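Local coordinates for sensor protein (Bacillus halodurans, PDB 3O5Y) that probably passes phosphate from ATP to a protein histidine as a two-component sensor kinase, of which this chain is the GAF domain, at residues 26-31 with 38-43; 64-69 with 106-111; 69-74 with 96-101; 100-105 with 135-140. All coordinates share one frame; numbering follows the deposited sequence.

In the fold
All four contacts lie in one GAF domain, built around an antiparallel sheet whose strands run in the order 54-55, 35-42, 25-32, 108-116, 96-103, 72-75. Contact 1 is the hairpin near one end of the sheet and comes first along the chain. Contact 3 adds the outermost strand 72-75 at the other end, its centre about 14 Å from that of contact 1. Contacts 2 and 4, with centres about 9 Å apart, put helices on the sheet: helix 61-68 against strand 108-116 in contact 2, helix 124-142 against strand 96-103 in contact 4. Contact 3 is nested in the loop closed by contact 2, with which it shares Arg69; it also shares Ile100 and Pro101 of strand 96-103 with contact 4.

Contact 1: 26-31 with 38-43; sequences ISFLLL and LSHVYP. With ACT (acetate ion), chain C.
Leu38 meets Leu29 across the antiparallel hairpin of strands 25-32 and 35-42, just where a classic beta bulge shifts the pairing by one residue. The two leucines form a non-hydrogen-bonded pair, Leu29 CD2 lying 4.3 Å from Leu38 CB, while Leu38 CD2 reaches over to Ser27 CB. At the bulge Ser39 and His40 both face Phe28, and three donors converge on Phe28 O. Ser39 N comes in the carbonyl plane at 2.9 Å from Phe28 O, and His40 N, at 3.1 Å from the same oxygen, is slightly tilted. The third is Ser39 OG, 3.2 Å from Phe28 O and 60° out of the carbonyl plane; a chi1 of 70° puts it between its own backbone N and carbonyl carbon. The hydroxyl also sits 3.1 Å from Phe28 CD2. An alanine in place of Ser39 would probably leave Phe28 O with two of these three donors and open a small gap beside CD2. Phe28 N then donates to His40 O at 2.7 Å, and the two side chains lie side by side on the face covered by helix 6-20. Val41 points to the other face, as does its partner Ser27, whose OG donates to OXT of an acetate at 2.9 Å. That ion, probably from the crystallisation liquor, is also held by Tyr62 OH and Arg25 NH1. Tyr42 makes two backbone bonds to Ile26; beyond a cis peptide, Pro43 CG stands 4.3 Å above the plane of the Tyr42 ring, offset toward its rim.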
# COMPACT_ATOMS: atom_id res chain seq x y z
N ILE A 26 -3.07 5.92 -3.65
CA ILE A 26 -2.14 5.23 -2.76
C ILE A 26 -2.73 5.22 -1.38
O ILE A 26 -3.32 6.20 -0.95
CB ILE A 26 -0.75 5.92 -2.67
CG1 ILE A 26 -0.10 5.98 -4.04
CG2 ILE A 26 0.19 5.16 -1.74
CD1 ILE A 26 1.39 5.74 -4.05
N SER A 27 -2.55 4.12 -0.67
CA SER A 27 -2.83 4.13 0.75
C SER A 27 -1.66 3.53 1.46
O SER A 27 -0.94 2.70 0.91
CB SER A 27 -4.11 3.36 1.08
OG SER A 27 -3.94 2.00 0.83
N PHE A 28 -1.45 3.97 2.69
CA PHE A 28 -0.40 3.42 3.49
C PHE A 28 -1.02 2.87 4.75
O PHE A 28 -1.89 3.50 5.37
CB PHE A 28 0.68 4.46 3.78
CG PHE A 28 1.57 4.07 4.91
CD1 PHE A 28 2.51 3.05 4.74
CD2 PHE A 28 1.43 4.66 6.16
CE1 PHE A 28 3.31 2.64 5.80
CE2 PHE A 28 2.24 4.25 7.22
CZ PHE A 28 3.18 3.23 7.04
N LEU A 29 -0.58 1.68 5.14
CA LEU A 29 -1.11 1.03 6.32
C LEU A 29 -0.01 0.72 7.29
O LEU A 29 1.10 0.38 6.89
CB LEU A 29 -1.90 -0.21 5.95
CG LEU A 29 -3.10 0.07 5.05
CD1 LEU A 29 -2.73 -0.06 3.58
CD2 LEU A 29 -4.26 -0.86 5.38
N LEU A 30 -0.32 0.86 8.57
CA LEU A 30 0.69 0.78 9.61
C LEU A 30 0.42 -0.43 10.47
O LEU A 30 -0.70 -0.66 10.90
CB LEU A 30 0.67 2.04 10.48
CG LEU A 30 1.95 2.62 11.12
CD1 LEU A 30 1.66 3.29 12.49
CD2 LEU A 30 3.14 1.63 11.25
N LEU A 31 1.45 -1.22 10.70
CA LEU A 31 1.36 -2.32 11.61
C LEU A 31 1.91 -1.87 12.96
O LEU A 31 3.08 -1.53 13.08
CB LEU A 31 2.14 -3.52 11.06
CG LEU A 31 1.99 -4.80 11.86
CD1 LEU A 31 0.56 -5.31 11.77
CD2 LEU A 31 2.95 -5.85 11.34
N LEU A 38 -5.34 1.16 8.38
CA LEU A 38 -5.26 2.22 7.37
C LEU A 38 -4.80 3.50 8.05
O LEU A 38 -5.41 3.94 9.03
CB LEU A 38 -6.64 2.47 6.76
CG LEU A 38 -6.80 2.88 5.29
CD1 LEU A 38 -8.12 3.64 5.12
CD2 LEU A 38 -5.64 3.65 4.70
N SER A 39 -3.75 4.13 7.54
CA SER A 39 -3.32 5.34 8.21
C SER A 39 -3.18 6.57 7.33
O SER A 39 -3.31 7.69 7.83
CB SER A 39 -2.04 5.08 9.01
OG SER A 39 -0.96 4.87 8.13
N HIS A 40 -2.93 6.38 6.04
CA HIS A 40 -2.79 7.49 5.10
C HIS A 40 -3.35 7.13 3.74
O HIS A 40 -3.13 6.02 3.25
CB HIS A 40 -1.33 7.90 4.96
CG HIS A 40 -0.73 8.46 6.21
ND1 HIS A 40 -0.61 9.82 6.44
CD2 HIS A 40 -0.27 7.85 7.33
CE1 HIS A 40 -0.09 10.02 7.63
NE2 HIS A 40 0.13 8.84 8.19
N VAL A 41 -4.04 8.08 3.13
CA VAL A 41 -4.59 7.91 1.80
C VAL A 41 -4.31 9.15 0.94
O VAL A 41 -4.43 10.28 1.40
CB VAL A 41 -6.12 7.71 1.85
CG1 VAL A 41 -6.68 7.57 0.44
CG2 VAL A 41 -6.50 6.49 2.70
N TYR A 42 -3.94 8.92 -0.32
CA TYR A 42 -3.89 9.98 -1.32
C TYR A 42 -4.59 9.50 -2.57
O TYR A 42 -4.32 8.39 -3.02
CB TYR A 42 -2.45 10.37 -1.67
CG TYR A 42 -2.39 11.29 -2.86
CD1 TYR A 42 -2.54 12.68 -2.71
CD2 TYR A 42 -2.25 10.79 -4.15
CE1 TYR A 42 -2.52 13.54 -3.81
CE2 TYR A 42 -2.23 11.64 -5.26
CZ TYR A 42 -2.36 13.00 -5.08
OH TYR A 42 -2.34 13.83 -6.19
N PRO A 43 -5.47 10.33 -3.17
CA PRO A 43 -5.91 11.68 -2.80
C PRO A 43 -6.66 11.69 -1.47
O PRO A 43 -7.27 10.67 -1.14
CB PRO A 43 -6.86 12.07 -3.93
CG PRO A 43 -6.50 11.17 -5.06
CD PRO A 43 -6.05 9.90 -4.46
C ACT C . -7.68 0.60 1.34
O ACT C . -8.33 -0.48 1.51
OXT ACT C . -6.46 0.52 1.00
CH3 ACT C . -8.36 1.91 1.55

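Contact 2: 64-69 with 106-111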
# COMPACT_ATOMS: atom_id res chain seq x y z
N SER A 64 -1.53 -10.97 3.17
CA SER A 64 -0.88 -11.99 2.37
C SER A 64 0.51 -11.52 1.91
O SER A 64 1.46 -12.29 1.92
CB SER A 64 -1.79 -12.34 1.19
OG SER A 64 -1.19 -13.35 0.41
N ALA A 65 0.62 -10.24 1.55
CA ALA A 65 1.89 -9.64 1.18
C ALA A 65 2.85 -9.60 2.36
O ALA A 65 4.02 -9.90 2.23
CB ALA A 65 1.67 -8.24 0.63
N LEU A 66 2.32 -9.22 3.53
CA LEU A 66 3.10 -9.21 4.75
C LEU A 66 3.56 -10.60 5.16
O LEU A 66 4.72 -10.76 5.55
CB LEU A 66 2.32 -8.57 5.90
CG LEU A 66 2.27 -7.05 6.03
CD1 LEU A 66 1.31 -6.69 7.12
CD2 LEU A 66 3.65 -6.47 6.32
N ASP A 67 2.67 -11.59 5.10
CA ASP A 67 3.03 -12.95 5.52
C ASP A 67 4.07 -13.56 4.58
O ASP A 67 5.02 -14.18 5.03
CB ASP A 67 1.79 -13.88 5.62
CG ASP A 67 0.85 -13.50 6.78
OD1 ASP A 67 1.31 -12.93 7.80
OD2 ASP A 67 -0.37 -13.81 6.67
N GLN A 68 3.87 -13.37 3.27
CA GLN A 68 4.75 -13.93 2.23
C GLN A 68 6.06 -13.15 2.11
O GLN A 68 7.02 -13.62 1.50
CB GLN A 68 4.07 -13.91 0.86
CG GLN A 68 2.96 -14.94 0.62
CD GLN A 68 2.30 -14.77 -0.77
OE1 GLN A 68 1.07 -14.73 -0.87
NE2 GLN A 68 3.12 -14.67 -1.82
N ARG A 69 6.09 -11.94 2.66
CA ARG A 69 7.23 -11.04 2.49
C ARG A 69 7.52 -10.79 1.01
O ARG A 69 8.68 -10.71 0.58
CB ARG A 69 8.46 -11.56 3.24
CG ARG A 69 8.52 -11.09 4.68
CD ARG A 69 9.63 -11.79 5.44
NE ARG A 69 10.21 -10.95 6.49
CZ ARG A 69 9.67 -10.75 7.69
NH1 ARG A 69 10.30 -9.96 8.57
NH2 ARG A 69 8.52 -11.34 8.03
N ASN A 106 14.48 -5.50 11.18
CA ASN A 106 13.97 -6.03 12.45
C ASN A 106 12.55 -6.56 12.38
O ASN A 106 12.28 -7.62 12.94
CB ASN A 106 13.98 -4.96 13.54
CG ASN A 106 15.37 -4.55 13.93
OD1 ASN A 106 16.25 -5.40 14.17
ND2 ASN A 106 15.59 -3.24 14.01
N LYS A 107 11.65 -5.81 11.74
CA LYS A 107 10.21 -6.12 11.80
C LYS A 107 9.43 -5.69 10.56
O LYS A 107 9.92 -4.94 9.71
CB LYS A 107 9.59 -5.45 13.03
CG LYS A 107 9.60 -3.91 12.93
CD LYS A 107 8.94 -3.25 14.14
CE LYS A 107 9.03 -1.74 14.02
NZ LYS A 107 7.88 -1.10 14.72
N ARG A 108 8.20 -6.19 10.47
CA ARG A 108 7.23 -5.69 9.51
C ARG A 108 6.74 -4.37 10.04
O ARG A 108 6.51 -4.23 11.24
CB ARG A 108 6.04 -6.62 9.40
CG ARG A 108 6.39 -8.02 9.03
CD ARG A 108 5.62 -8.94 9.91
NE ARG A 108 5.00 -9.99 9.13
CZ ARG A 108 3.96 -10.70 9.54
NH1 ARG A 108 3.45 -11.65 8.75
NH2 ARG A 108 3.42 -10.46 10.74
N VAL A 109 6.56 -3.43 9.13
CA VAL A 109 6.27 -2.05 9.48
C VAL A 109 4.89 -1.66 8.97
O VAL A 109 4.16 -0.92 9.63
CB VAL A 109 7.37 -1.13 8.89
CG1 VAL A 109 6.90 0.31 8.74
CG2 VAL A 109 8.59 -1.18 9.76
N GLY A 110 4.51 -2.15 7.79
CA GLY A 110 3.23 -1.75 7.21
C GLY A 110 3.06 -2.24 5.80
O GLY A 110 3.72 -3.19 5.37
N VAL A 111 2.15 -1.60 5.07
CA VAL A 111 1.86 -1.97 3.70
C VAL A 111 1.68 -0.71 2.87
O VAL A 111 1.12 0.28 3.35
CB VAL A 111 0.60 -2.89 3.61
CG1 VAL A 111 0.08 -3.02 2.17
CG2 VAL A 111 0.90 -4.26 4.19
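Leu66 and Arg108 mark the nearest backbone approach, their CA atoms 7.2 Å apart, with the helix and strand segments running roughly antiparallel at 150°. Leu66 presents two branches to the strand. Its CG lies 3.6 Å from Val111 CG2, while CD2 sits 3.4 Å from Gly110 O and 3.9 Å from Arg108 CB. The Arg108 chain bends at chi2 and chi3, and its guanidinium comes to rest with Leu66 CB over one face. Asp67 OD1 meets that group at its edge, 2.7 Å from Arg108 NH1, in a salt bridge whose hydrogen bond is weak, the N-H...O angle being 123°. Carboxylate and guanidinium are nearly coplanar. Arg69, the first residue past the helix, with positive phi, adds a second guanidinium: its NH2 stands 3.9 Å from Arg108 NE, the planes almost parallel but the chains crossing at about a right angle. The carboxylate of Asp67 probably eases the repulsion between these like charges. Trp63 also touches Arg108, and Tyr62 touches Val111. Val109 and Gly110 form a classic beta bulge opposite Ile102 of strand 96-103. Ala65 packs on Val99 and Ile72, so that helix 61-68 lies over strands 108-116, 96-103 and 72-75 of the GAF sheet.

Contact 3: 69-74 with 96-101; sequences RQTIFR and SILVIP
The ring of Phe73 receives Ser96 OG at its edge, near the ring plane and 3.1 Å from CE1. Ile97 O approaches the same ring obliquely, 3.5 Å from Phe73 CD1. With CG anti to the backbone N, chi1 172°, the ring lies beside Ser96. Phe73 CB is 4.2 Å from Leu98 CD1. At the other end, the Pro101 ring rests against the Gln70 carbonyl, CD lying 3.4 Å from Gln70 O with CG nearly as close. Between these groups runs a regular antiparallel pairing, the axes of strands 72-74 and 96-101 at 167°. Ile72 pairs with Val99 and Arg74 with Ile97 through two backbone hydrogen bonds each, the longest being Ile72 N to Val99 O at 3.1 Å. Phe73 and Leu98 form the non-hydrogen-bonded pair in the middle. Just before the strand, Thr71 turns its methyl to Leu98, CG2 being 3.5 Å from CD1, and its CA-H points to Val99 O. OG1 faces the other way along the strand, lying near Ile100 CG2 and Pro101 CD. A serine in place of Thr71, lacking CG2, would probably leave a gap beside Leu98 CD1. Leu98 and Ile100 go on to meet Leu130 of helix 124-142, whereas Ile72 and Ile97 meet Leu61 of helix 61-68. Arg74 bends its chain away toward Asp81, a long and weak ion pair. No salt bridge spans the two segments, so this outermost strand of the sheet is held by paired backbone amides, with mostly apolar carbon contacts on both faces.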
# COMPACT_ATOMS: atom_id res chain seq x y z
N ARG A 69 6.09 -11.94 2.66
CA ARG A 69 7.23 -11.04 2.49
C ARG A 69 7.52 -10.79 1.01
O ARG A 69 8.68 -10.71 0.58
CB ARG A 69 8.46 -11.56 3.24
CG ARG A 69 8.52 -11.09 4.68
CD ARG A 69 9.63 -11.79 5.44
NE ARG A 69 10.21 -10.95 6.49
CZ ARG A 69 9.67 -10.75 7.69
NH1 ARG A 69 10.30 -9.96 8.57
NH2 ARG A 69 8.52 -11.34 8.03
N GLN A 70 6.45 -10.64 0.23
CA GLN A 70 6.56 -10.49 -1.21
C GLN A 70 5.63 -9.40 -1.74
O GLN A 70 4.55 -9.15 -1.18
CB GLN A 70 6.24 -11.84 -1.88
CG GLN A 70 6.93 -12.03 -3.22
CD GLN A 70 6.38 -13.23 -3.99
OE1 GLN A 70 5.91 -13.10 -5.13
NE2 GLN A 70 6.44 -14.41 -3.36
N THR A 71 6.04 -8.74 -2.81
CA THR A 71 5.19 -7.80 -3.49
C THR A 71 4.13 -8.56 -4.29
O THR A 71 4.45 -9.48 -5.05
CB THR A 71 6.00 -6.88 -4.40
OG1 THR A 71 6.82 -6.03 -3.60
CG2 THR A 71 5.10 -6.01 -5.25
N ILE A 72 2.88 -8.18 -4.11
CA ILE A 72 1.79 -8.85 -4.81
C ILE A 72 1.09 -7.91 -5.77
O ILE A 72 0.75 -6.79 -5.41
CB ILE A 72 0.77 -9.44 -3.84
CG1 ILE A 72 1.42 -10.55 -3.01
CG2 ILE A 72 -0.45 -9.97 -4.62
CD1 ILE A 72 0.52 -11.19 -1.96
N PHE A 73 0.88 -8.37 -6.99
CA PHE A 73 0.07 -7.66 -7.93
C PHE A 73 -1.26 -8.37 -8.18
O PHE A 73 -1.30 -9.57 -8.40
CB PHE A 73 0.79 -7.48 -9.25
CG PHE A 73 -0.07 -6.90 -10.31
CD1 PHE A 73 -0.31 -5.53 -10.35
CD2 PHE A 73 -0.69 -7.74 -11.26
CE1 PHE A 73 -1.13 -4.99 -11.34
CE2 PHE A 73 -1.50 -7.21 -12.25
CZ PHE A 73 -1.73 -5.83 -12.30
N ARG A 74 -2.35 -7.60 -8.18
CA ARG A 74 -3.65 -8.17 -8.46
C ARG A 74 -4.49 -7.28 -9.34
O ARG A 74 -4.68 -6.10 -9.06
CB ARG A 74 -4.40 -8.51 -7.17
CG ARG A 74 -5.05 -9.87 -7.20
CD ARG A 74 -4.11 -11.02 -6.76
NE ARG A 74 -4.78 -11.75 -5.69
CZ ARG A 74 -4.18 -12.57 -4.82
NH1 ARG A 74 -4.90 -13.14 -3.86
NH2 ARG A 74 -2.87 -12.80 -4.90
N SER A 96 -6.68 -2.23 -10.67
CA SER A 96 -5.37 -2.85 -10.52
C SER A 96 -4.80 -2.41 -9.19
O SER A 96 -4.91 -1.25 -8.83
CB SER A 96 -4.48 -2.35 -11.66
OG SER A 96 -3.13 -2.64 -11.44
N ILE A 97 -4.19 -3.33 -8.44
CA ILE A 97 -3.57 -2.98 -7.18
C ILE A 97 -2.18 -3.62 -7.04
O ILE A 97 -2.00 -4.81 -7.36
CB ILE A 97 -4.52 -3.24 -5.95
CG1 ILE A 97 -4.07 -2.43 -4.72
CG2 ILE A 97 -4.68 -4.73 -5.62
CD1 ILE A 97 -4.49 -0.96 -4.77
N LEU A 98 -1.20 -2.81 -6.64
CA LEU A 98 0.14 -3.28 -6.31
C LEU A 98 0.33 -3.08 -4.80
O LEU A 98 0.13 -2.00 -4.28
CB LEU A 98 1.19 -2.48 -7.08
CG LEU A 98 2.64 -2.89 -6.82
CD1 LEU A 98 2.87 -4.31 -7.33
CD2 LEU A 98 3.63 -1.91 -7.44
N VAL A 99 0.68 -4.15 -4.11
CA VAL A 99 0.72 -4.19 -2.67
C VAL A 99 2.17 -4.49 -2.27
O VAL A 99 2.70 -5.58 -2.50
CB VAL A 99 -0.28 -5.27 -2.12
CG1 VAL A 99 -0.32 -5.24 -0.61
CG2 VAL A 99 -1.69 -5.06 -2.68
N ILE A 100 2.83 -3.50 -1.71
CA ILE A 100 4.19 -3.66 -1.27
C ILE A 100 4.22 -3.72 0.24
O ILE A 100 3.89 -2.73 0.88
CB ILE A 100 5.05 -2.45 -1.72
CG1 ILE A 100 4.96 -2.29 -3.25
CG2 ILE A 100 6.51 -2.62 -1.21
CD1 ILE A 100 5.82 -1.16 -3.82
N PRO A 101 4.61 -4.87 0.81
CA PRO A 101 4.76 -4.95 2.26
C PRO A 101 5.99 -4.14 2.68
O PRO A 101 7.03 -4.21 2.04
CB PRO A 101 5.00 -6.44 2.51
CG PRO A 101 5.70 -6.92 1.25
CD PRO A 101 5.14 -6.06 0.12

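Contact 4: 100-105 with 135-140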
# COMPACT_ATOMS: atom_id res chain seq x y z
N ILE A 100 2.83 -3.50 -1.71
CA ILE A 100 4.19 -3.66 -1.27
C ILE A 100 4.22 -3.72 0.24
O ILE A 100 3.89 -2.73 0.88
CB ILE A 100 5.05 -2.45 -1.72
CG1 ILE A 100 4.96 -2.29 -3.25
CG2 ILE A 100 6.51 -2.62 -1.21
CD1 ILE A 100 5.82 -1.16 -3.82
N PRO A 101 4.61 -4.87 0.81
CA PRO A 101 4.76 -4.95 2.26
C PRO A 101 5.99 -4.14 2.68
O PRO A 101 7.03 -4.21 2.04
CB PRO A 101 5.00 -6.44 2.51
CG PRO A 101 5.70 -6.92 1.25
CD PRO A 101 5.14 -6.06 0.12
N ILE A 102 5.86 -3.34 3.73
CA ILE A 102 6.98 -2.52 4.18
C ILE A 102 7.63 -3.20 5.37
O ILE A 102 7.01 -3.35 6.41
CB ILE A 102 6.50 -1.14 4.56
CG1 ILE A 102 5.79 -0.50 3.37
CG2 ILE A 102 7.68 -0.29 4.97
CD1 ILE A 102 4.75 0.48 3.82
N TYR A 103 8.87 -3.65 5.20
CA TYR A 103 9.60 -4.19 6.34
C TYR A 103 11.04 -3.73 6.48
O TYR A 103 11.71 -3.45 5.50
CB TYR A 103 9.48 -5.72 6.48
CG TYR A 103 9.92 -6.58 5.33
CD1 TYR A 103 10.95 -7.52 5.49
CD2 TYR A 103 9.26 -6.55 4.10
CE1 TYR A 103 11.36 -8.38 4.43
CE2 TYR A 103 9.66 -7.39 3.02
CZ TYR A 103 10.71 -8.30 3.20
OH TYR A 103 11.09 -9.12 2.16
N SER A 104 11.49 -3.66 7.72
CA SER A 104 12.86 -3.31 8.03
C SER A 104 13.64 -4.57 8.36
O SER A 104 13.11 -5.68 8.32
CB SER A 104 12.89 -2.41 9.24
OG SER A 104 12.71 -3.21 10.38
N LYS A 105 14.91 -4.39 8.71
CA LYS A 105 15.75 -5.53 9.09
C LYS A 105 15.22 -6.23 10.35
O LYS A 105 15.49 -7.40 10.56
CB LYS A 105 17.18 -5.05 9.32
CG LYS A 105 17.29 -4.06 10.45
CD LYS A 105 18.71 -3.73 10.77
CE LYS A 105 18.79 -3.06 12.13
NZ LYS A 105 20.19 -2.85 12.42
N ASP A 135 11.94 0.27 0.84
CA ASP A 135 12.93 -0.25 1.78
C ASP A 135 13.56 0.85 2.65
O ASP A 135 13.81 0.64 3.85
CB ASP A 135 14.01 -1.06 1.07
CG ASP A 135 13.51 -2.39 0.56
OD1 ASP A 135 12.38 -2.82 0.94
OD2 ASP A 135 14.25 -3.01 -0.23
N HIS A 136 13.83 2.02 2.07
CA HIS A 136 14.32 3.16 2.86
C HIS A 136 13.20 3.69 3.75
O HIS A 136 13.43 4.14 4.87
CB HIS A 136 14.86 4.29 1.97
CG HIS A 136 16.18 3.98 1.36
ND1 HIS A 136 17.35 3.96 2.09
CD2 HIS A 136 16.54 3.71 0.08
CE1 HIS A 136 18.37 3.66 1.29
NE2 HIS A 136 17.89 3.50 0.06
N LEU A 137 11.97 3.60 3.26
CA LEU A 137 10.82 4.11 3.99
C LEU A 137 10.66 3.35 5.30
O LEU A 137 10.36 3.95 6.33
CB LEU A 137 9.56 3.96 3.13
CG LEU A 137 8.30 4.83 3.22
CD1 LEU A 137 7.08 4.00 3.57
CD2 LEU A 137 8.46 6.06 4.11
N ALA A 138 10.88 2.04 5.26
CA ALA A 138 10.77 1.20 6.45
C ALA A 138 11.78 1.59 7.53
O ALA A 138 11.44 1.57 8.71
CB ALA A 138 10.94 -0.25 6.08
N VAL A 139 13.00 1.93 7.11
CA VAL A 139 14.02 2.38 8.06
C VAL A 139 13.59 3.71 8.72
O VAL A 139 13.64 3.84 9.95
CB VAL A 139 15.41 2.55 7.40
CG1 VAL A 139 16.41 3.10 8.42
CG2 VAL A 139 15.89 1.23 6.79
N SER A 140 13.15 4.65 7.89
CA SER A 140 12.72 5.98 8.31
C SER A 140 11.55 5.92 9.28
O SER A 140 11.49 6.70 10.23
CB SER A 140 12.34 6.82 7.09
OG SER A 140 13.46 7.04 6.23
O HOH W 1 10.23 -2.74 2.73
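Ala138 CB is the centre of this contact, 3.4 Å from Ile102 CG2 and 3.3 Å from Tyr103 O. Such a small side chain probably lets helix 124-142 come close to the end of strand 96-103: the two short axes approach to 7.1 Å and are inclined at 41°. The chi1 of Ile102, -57°, carries CG1 away from the carbonyl carbon and leaves CG2 anti to the backbone N, facing the alanine. Ile102 CD1, at the end of the other arm, lies 4.2 Å from Leu137 CD1. Ser104 CB lies at the edge of the same patch, 4.3 Å from Ala138 CB. No direct hydrogen bond joins the segments, but a water does so: Tyr103 N donates to it at 3.0 Å, and it donates in turn to Asp135 OD1 at 2.8 Å. Farther along, Ser104 OG is bonded to Glu142 OE2 and to the backbone N of Asn106 and Lys107, fixing the turn beyond the strand to the helix. Ile102 also packs on Val109 and Leu112 of the neighbouring strand 108-116, and Leu137 on Ile9 and Met13 of helix 6-20. Helices 124-142 and 6-20 thus pack together over the sheet face that carries Ile102 and Phe28, with helix 61-68 on the other side.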